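Local coordinates for unknown protein (Galdieria sulphuraria, PDB 2NYI) that is of unknown function but carries tandem ACT domains, a fold that in many regulatory proteins binds amino acids, and forms a dimer in the crystal, at residues V8-S13 and P70-S75; P89-Y94 and R144-F149. All blocks are in the same frame, centred on the assembly; numbering follows the deposited sequence.

Contact 1: residues V8-S13 and P70-S75; sequences VSVAGS and PGFQIS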
loop_
_atom_site.group_PDB
_atom_site.type_symbol
_atom_site.label_atom_id
_atom_site.label_comp_id
_atom_site.label_asym_id
_atom_site.label_seq_id
_atom_site.Cartn_x
_atom_site.Cartn_y
_atom_site.Cartn_z
ATOM N N VAL A 8 -4.200 -12.264 4.351
ATOM C CA VAL A 8 -5.376 -11.533 4.780
ATOM C C VAL A 8 -5.391 -10.171 4.077
ATOM O O VAL A 8 -4.361 -9.487 4.039
ATOM C CB VAL A 8 -5.333 -11.314 6.334
ATOM C CG1 VAL A 8 -6.483 -10.426 6.802
ATOM C CG2 VAL A 8 -5.347 -12.652 7.054
ATOM N N SER A 9 -6.537 -9.817 3.500
ATOM C CA SER A 9 -6.759 -8.488 2.916
ATOM C C SER A 9 -7.863 -7.789 3.688
ATOM O O SER A 9 -8.886 -8.408 4.009
ATOM C CB SER A 9 -7.181 -8.614 1.442
ATOM O OG SER A 9 -6.062 -8.932 0.620
ATOM N N VAL A 10 -7.661 -6.505 3.978
ATOM C CA VAL A 10 -8.635 -5.696 4.714
ATOM C C VAL A 10 -8.805 -4.402 3.924
ATOM O O VAL A 10 -7.805 -3.757 3.548
ATOM C CB VAL A 10 -8.114 -5.359 6.142
ATOM C CG1 VAL A 10 -9.102 -4.430 6.920
ATOM C CG2 VAL A 10 -7.802 -6.627 6.937
ATOM N N ALA A 11 -10.049 -4.005 3.700
ATOM C CA ALA A 11 -10.328 -2.720 3.071
ATOM C C ALA A 11 -11.574 -2.092 3.675
ATOM O O ALA A 11 -12.549 -2.788 4.010
ATOM C CB ALA A 11 -10.515 -2.908 1.553
ATOM N N GLY A 12 -11.539 -0.775 3.819
ATOM C CA GLY A 12 -12.677 -0.028 4.359
ATOM C C GLY A 12 -12.363 1.449 4.434
ATOM O O GLY A 12 -11.331 1.904 3.925
ATOM N N SER A 13 -13.271 2.212 5.028
ATOM C CA SER A 13 -13.040 3.646 5.213
ATOM C C SER A 13 -12.037 3.864 6.327
ATOM O O SER A 13 -12.099 3.215 7.384
ATOM C CB SER A 13 -14.345 4.379 5.540
ATOM O OG SER A 13 -15.299 4.117 4.529
ATOM N N PRO A 70 -15.836 -4.440 12.358
ATOM C CA PRO A 70 -17.142 -4.599 11.718
ATOM C C PRO A 70 -17.302 -3.603 10.560
ATOM O O PRO A 70 -16.772 -2.502 10.622
ATOM C CB PRO A 70 -18.141 -4.324 12.860
ATOM C CG PRO A 70 -17.382 -3.604 13.892
ATOM C CD PRO A 70 -15.944 -4.024 13.770
ATOM N N GLY A 71 -17.961 -4.014 9.483
ATOM C CA GLY A 71 -18.077 -3.129 8.320
ATOM C C GLY A 71 -16.955 -3.230 7.288
ATOM O O GLY A 71 -17.179 -2.908 6.111
ATOM N N PHE A 72 -15.763 -3.668 7.713
ATOM C CA PHE A 72 -14.607 -3.805 6.814
ATOM C C PHE A 72 -14.757 -5.003 5.903
ATOM O O PHE A 72 -15.405 -5.993 6.262
ATOM C CB PHE A 72 -13.287 -3.859 7.595
ATOM C CG PHE A 72 -12.835 -2.515 8.075
ATOM C CD1 PHE A 72 -11.852 -1.820 7.386
ATOM C CD2 PHE A 72 -13.431 -1.920 9.178
ATOM C CE1 PHE A 72 -11.447 -0.553 7.810
ATOM C CE2 PHE A 72 -13.033 -0.652 9.624
ATOM C CZ PHE A 72 -12.053 0.043 8.918
ATOM N N GLN A 73 -14.211 -4.881 4.702
ATOM C CA GLN A 73 -14.164 -5.969 3.736
ATOM C C GLN A 73 -12.886 -6.759 4.026
ATOM O O GLN A 73 -11.775 -6.242 3.836
ATOM C CB GLN A 73 -14.126 -5.360 2.327
ATOM C CG GLN A 73 -13.797 -6.296 1.181
ATOM C CD GLN A 73 -13.688 -5.538 -0.152
ATOM O OE1 GLN A 73 -14.708 -5.118 -0.706
ATOM N NE2 GLN A 73 -12.449 -5.359 -0.664
ATOM N N ILE A 74 -13.054 -8.007 4.477
ATOM C CA ILE A 74 -11.949 -8.828 4.967
ATOM C C ILE A 74 -11.979 -10.190 4.271
ATOM O O ILE A 74 -13.050 -10.800 4.151
ATOM C CB ILE A 74 -12.044 -9.054 6.500
ATOM C CG1 ILE A 74 -11.963 -7.725 7.264
ATOM C CG2 ILE A 74 -10.943 -10.028 7.009
ATOM C CD1 ILE A 74 -12.483 -7.831 8.685
ATOM N N SER A 75 -10.814 -10.668 3.842
ATOM C CA SER A 75 -10.719 -12.042 3.312
ATOM C C SER A 75 -9.470 -12.704 3.868
ATOM O O SER A 75 -8.490 -12.026 4.175
ATOM C CB SER A 75 -10.729 -12.066 1.778
ATOM O OG SER A 75 -9.558 -11.466 1.243
#

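Contact 2: residues P89-Y94 and R144-F149; sequences PDTREY and RVAFPF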
loop_
_atom_site.group_PDB
_atom_site.type_symbol
_atom_site.label_atom_id
_atom_site.label_comp_id
_atom_site.label_asym_id
_atom_site.label_seq_id
_atom_site.Cartn_x
_atom_site.Cartn_y
_atom_site.Cartn_z
ATOM N N PRO A 89 14.029 -17.659 -12.451
ATOM C CA PRO A 89 15.198 -17.322 -11.636
ATOM C C PRO A 89 15.949 -16.092 -12.170
ATOM O O PRO A 89 16.770 -15.515 -11.452
ATOM C CB PRO A 89 16.082 -18.574 -11.738
ATOM C CG PRO A 89 15.575 -19.330 -12.921
ATOM C CD PRO A 89 14.113 -19.026 -13.000
ATOM N N ASP A 90 15.646 -15.700 -13.410
ATOM C CA ASP A 90 16.241 -14.519 -14.020
ATOM C C ASP A 90 15.445 -13.243 -13.723
ATOM O O ASP A 90 15.853 -12.152 -14.115
ATOM C CB ASP A 90 16.344 -14.704 -15.527
ATOM C CG ASP A 90 16.979 -16.025 -15.902
ATOM O OD1 ASP A 90 17.761 -16.560 -15.079
ATOM O OD2 ASP A 90 16.689 -16.526 -17.009
ATOM N N THR A 91 14.319 -13.380 -13.044
ATOM C CA THR A 91 13.582 -12.186 -12.580
ATOM C C THR A 91 14.473 -11.358 -11.651
ATOM O O THR A 91 15.145 -11.913 -10.766
ATOM C CB THR A 91 12.285 -12.588 -11.860
ATOM O OG1 THR A 91 11.444 -13.287 -12.779
ATOM C CG2 THR A 91 11.525 -11.360 -11.343
ATOM N N ARG A 92 14.481 -10.041 -11.876
ATOM C CA ARG A 92 15.154 -9.058 -11.018
ATOM C C ARG A 92 14.175 -7.904 -10.730
ATOM O O ARG A 92 13.195 -7.711 -11.463
ATOM C CB ARG A 92 16.441 -8.525 -11.679
ATOM C CG ARG A 92 17.585 -9.573 -11.885
ATOM C CD ARG A 92 18.096 -10.152 -10.562
ATOM N NE ARG A 92 19.188 -11.112 -10.792
ATOM C CZ ARG A 92 19.034 -12.400 -11.095
ATOM N NH1 ARG A 92 17.821 -12.929 -11.218
ATOM N NH2 ARG A 92 20.114 -13.166 -11.289
ATOM N N GLU A 93 14.436 -7.156 -9.663
ATOM C CA GLU A 93 13.593 -6.023 -9.338
ATOM C C GLU A 93 14.299 -4.741 -9.716
ATOM O O GLU A 93 15.549 -4.663 -9.703
ATOM C CB GLU A 93 13.195 -6.057 -7.866
ATOM C CG GLU A 93 12.355 -7.280 -7.547
ATOM C CD GLU A 93 11.720 -7.225 -6.164
ATOM O OE1 GLU A 93 12.284 -6.576 -5.264
ATOM O OE2 GLU A 93 10.658 -7.854 -5.977
ATOM N N TYR A 94 13.486 -3.751 -10.069
ATOM C CA TYR A 94 13.948 -2.497 -10.612
ATOM C C TYR A 94 13.102 -1.402 -10.002
ATOM O O TYR A 94 11.889 -1.568 -9.816
ATOM C CB TYR A 94 13.748 -2.453 -12.128
ATOM C CG TYR A 94 14.550 -3.500 -12.874
ATOM C CD1 TYR A 94 15.788 -3.196 -13.408
ATOM C CD2 TYR A 94 14.061 -4.788 -13.029
ATOM C CE1 TYR A 94 16.545 -4.161 -14.085
ATOM C CE2 TYR A 94 14.832 -5.787 -13.682
ATOM C CZ TYR A 94 16.055 -5.452 -14.215
ATOM O OH TYR A 94 16.797 -6.416 -14.891
ATOM N N ARG A 144 8.218 -0.142 -7.805
ATOM C CA ARG A 144 9.135 -1.274 -7.891
ATOM C C ARG A 144 8.491 -2.317 -8.790
ATOM O O ARG A 144 7.334 -2.724 -8.573
ATOM C CB ARG A 144 9.410 -1.843 -6.506
ATOM C CG ARG A 144 10.580 -2.818 -6.427
ATOM C CD ARG A 144 10.713 -3.216 -4.968
ATOM N NE ARG A 144 11.869 -4.050 -4.667
ATOM C CZ ARG A 144 12.942 -3.638 -3.995
ATOM N NH1 ARG A 144 13.032 -2.383 -3.567
ATOM N NH2 ARG A 144 13.934 -4.487 -3.757
ATOM N N VAL A 145 9.232 -2.734 -9.815
ATOM C CA VAL A 145 8.734 -3.696 -10.800
ATOM C C VAL A 145 9.709 -4.862 -10.924
ATOM O O VAL A 145 10.875 -4.733 -10.564
ATOM C CB VAL A 145 8.513 -3.034 -12.212
ATOM C CG1 VAL A 145 7.542 -1.852 -12.112
ATOM C CG2 VAL A 145 9.865 -2.603 -12.869
ATOM N N ALA A 146 9.221 -6.000 -11.413
ATOM C CA ALA A 146 10.049 -7.190 -11.545
ATOM C C ALA A 146 9.856 -7.808 -12.916
ATOM O O ALA A 146 8.724 -8.006 -13.373
ATOM C CB ALA A 146 9.714 -8.210 -10.459
ATOM N N PHE A 147 10.979 -8.133 -13.551
ATOM C CA PHE A 147 10.963 -8.836 -14.823
ATOM C C PHE A 147 12.310 -9.495 -15.087
ATOM O O PHE A 147 13.323 -9.138 -14.456
ATOM C CB PHE A 147 10.563 -7.890 -15.971
ATOM C CG PHE A 147 11.459 -6.686 -16.119
ATOM C CD1 PHE A 147 12.688 -6.795 -16.767
ATOM C CD2 PHE A 147 11.068 -5.440 -15.618
ATOM C CE1 PHE A 147 13.518 -5.701 -16.911
ATOM C CE2 PHE A 147 11.892 -4.334 -15.746
ATOM C CZ PHE A 147 13.113 -4.448 -16.411
ATOM N N PRO A 148 12.335 -10.487 -16.011
ATOM C CA PRO A 148 13.614 -11.129 -16.354
ATOM C C PRO A 148 14.629 -10.125 -16.870
ATOM O O PRO A 148 14.343 -9.373 -17.815
ATOM C CB PRO A 148 13.236 -12.110 -17.473
ATOM C CG PRO A 148 11.776 -12.441 -17.202
ATOM C CD PRO A 148 11.195 -11.109 -16.708
ATOM N N PHE A 149 15.820 -10.127 -16.270
ATOM C CA PHE A 149 16.832 -9.123 -16.588
ATOM C C PHE A 149 17.197 -9.014 -18.084
ATOM O O PHE A 149 17.564 -7.927 -18.532
ATOM C CB PHE A 149 18.102 -9.282 -15.726
ATOM C CG PHE A 149 18.915 -10.513 -16.042
ATOM C CD1 PHE A 149 19.761 -10.544 -17.158
ATOM C CD2 PHE A 149 18.861 -11.626 -15.212
ATOM C CE1 PHE A 149 20.508 -11.690 -17.466
ATOM C CE2 PHE A 149 19.613 -12.774 -15.505
ATOM C CZ PHE A 149 20.431 -12.806 -16.635
#

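Contact 1: residues V8-S13 and P70-S75
F72, A11 and S75 lose the most surface where strand 73-75 runs antiparallel to 8-13, their directions 177° apart. F72 sits just before strand 73-75: its CG lies beside the backbone N (chi1 -77°), which sets the ring obliquely along the chain from V10 to S13. F72 CD1 comes within 3.6 Å of G12 CA, an approach possible because G12 has no side chain. Farther along the ring, F72 CZ lies 3.5 Å from S13 O, while V10 CG1 crosses obliquely to pack near F72 CD1; I18 of helix 18-28 also touches F72. A11 is held through its backbone in a hydrogen-bonded pair with Q73: A11 N to Q73 O and Q73 N to A11 O both measure 2.8 Å, and the second bond runs nearly along the C=O axis. In the strand-helix-strand-strand-helix-strand order of the ACT domain, a ferredoxin-like fold, this joins the first strand to the last, which borders the sheet within the chain. V8, V10 and I74 face the helices, whereas S9, A11, Q73 and S75 share the other face, where the second subunit packs on A11 and Q73. There the extended Q73 chain brings Q73 NE2 to 3.8 Å from A11 CB. S75 OG occupies the crowded position between backbone N and carbonyl carbon (chi1 67°), 3.7 Å from S9 CB, while S9 OG bonds instead to D44 of the second subunit. Two backbone bonds, S9 N to S75 O and S75 N to S9 O, each 3.0 Å with its donor in the acceptor's carbonyl plane, fix that serine pair.

Contact 2: residues P89-Y94 and R144-F149
R92 NH1 is gripped by two carbonyls of its own segment, P89 O at 2.8 Å and T91 O at 2.9 Å, both lying close to the guanidinium plane. The chain bends at chi2 to reach back to them, and F149 CD2 sits 4.2 Å above the plane of the R92 guanidinium, over its centre. The segments belong to the antiparallel first and third strands of a second ferredoxin-like unit with ACT topology, adjacent in the middle of its sheet; backbone hydrogen bonds pair R92 with F147 and Y94 with V145. E93 and A146, a non-hydrogen-bonded pair, put their side chains on the face opposite Y94 and F147. E93 OE1 forms a salt bridge with R144, accepting a hydrogen bond from R144 NE at 2.6 Å and a weak one from R144 NH2 at 3.1 Å. The donor NE meets OE1 from above the carboxylate plane, the two flat groups being turned 77° apart, while R144 NH1 makes a salt bridge to E95. T91 CG2, anti to its backbone N, packs 3.7 Å from A146 CB. On the other face F147 takes the crowded chi1 of 58°, which lays its ring over one face of Y94 in an offset stack: centroids 4.2 Å apart, planes at 2°. Beyond that stack, Y94 OH reaches to 3.2 Å from F149 CA.

Both segments of contact 1 precede those of contact 2 in sequence, and the chain's centre lies between the two sites. Their centres are 31 Å apart and their nearest atoms about 17 Å, too far for direct contact. Each belongs to a different four-stranded antiparallel sheet of order 2-3-1-4, and strand 73-78, the last of the first sheet, is followed directly by strand 91-99, the first of the second. Both contacts involve the first strand of their sheet: 4-13, paired with the fourth strand, in contact 1, and 91-99, paired with the third, in contact 2. This repetition fits a tandem ACT architecture. The second subunit reaches contact 1 but not contact 2.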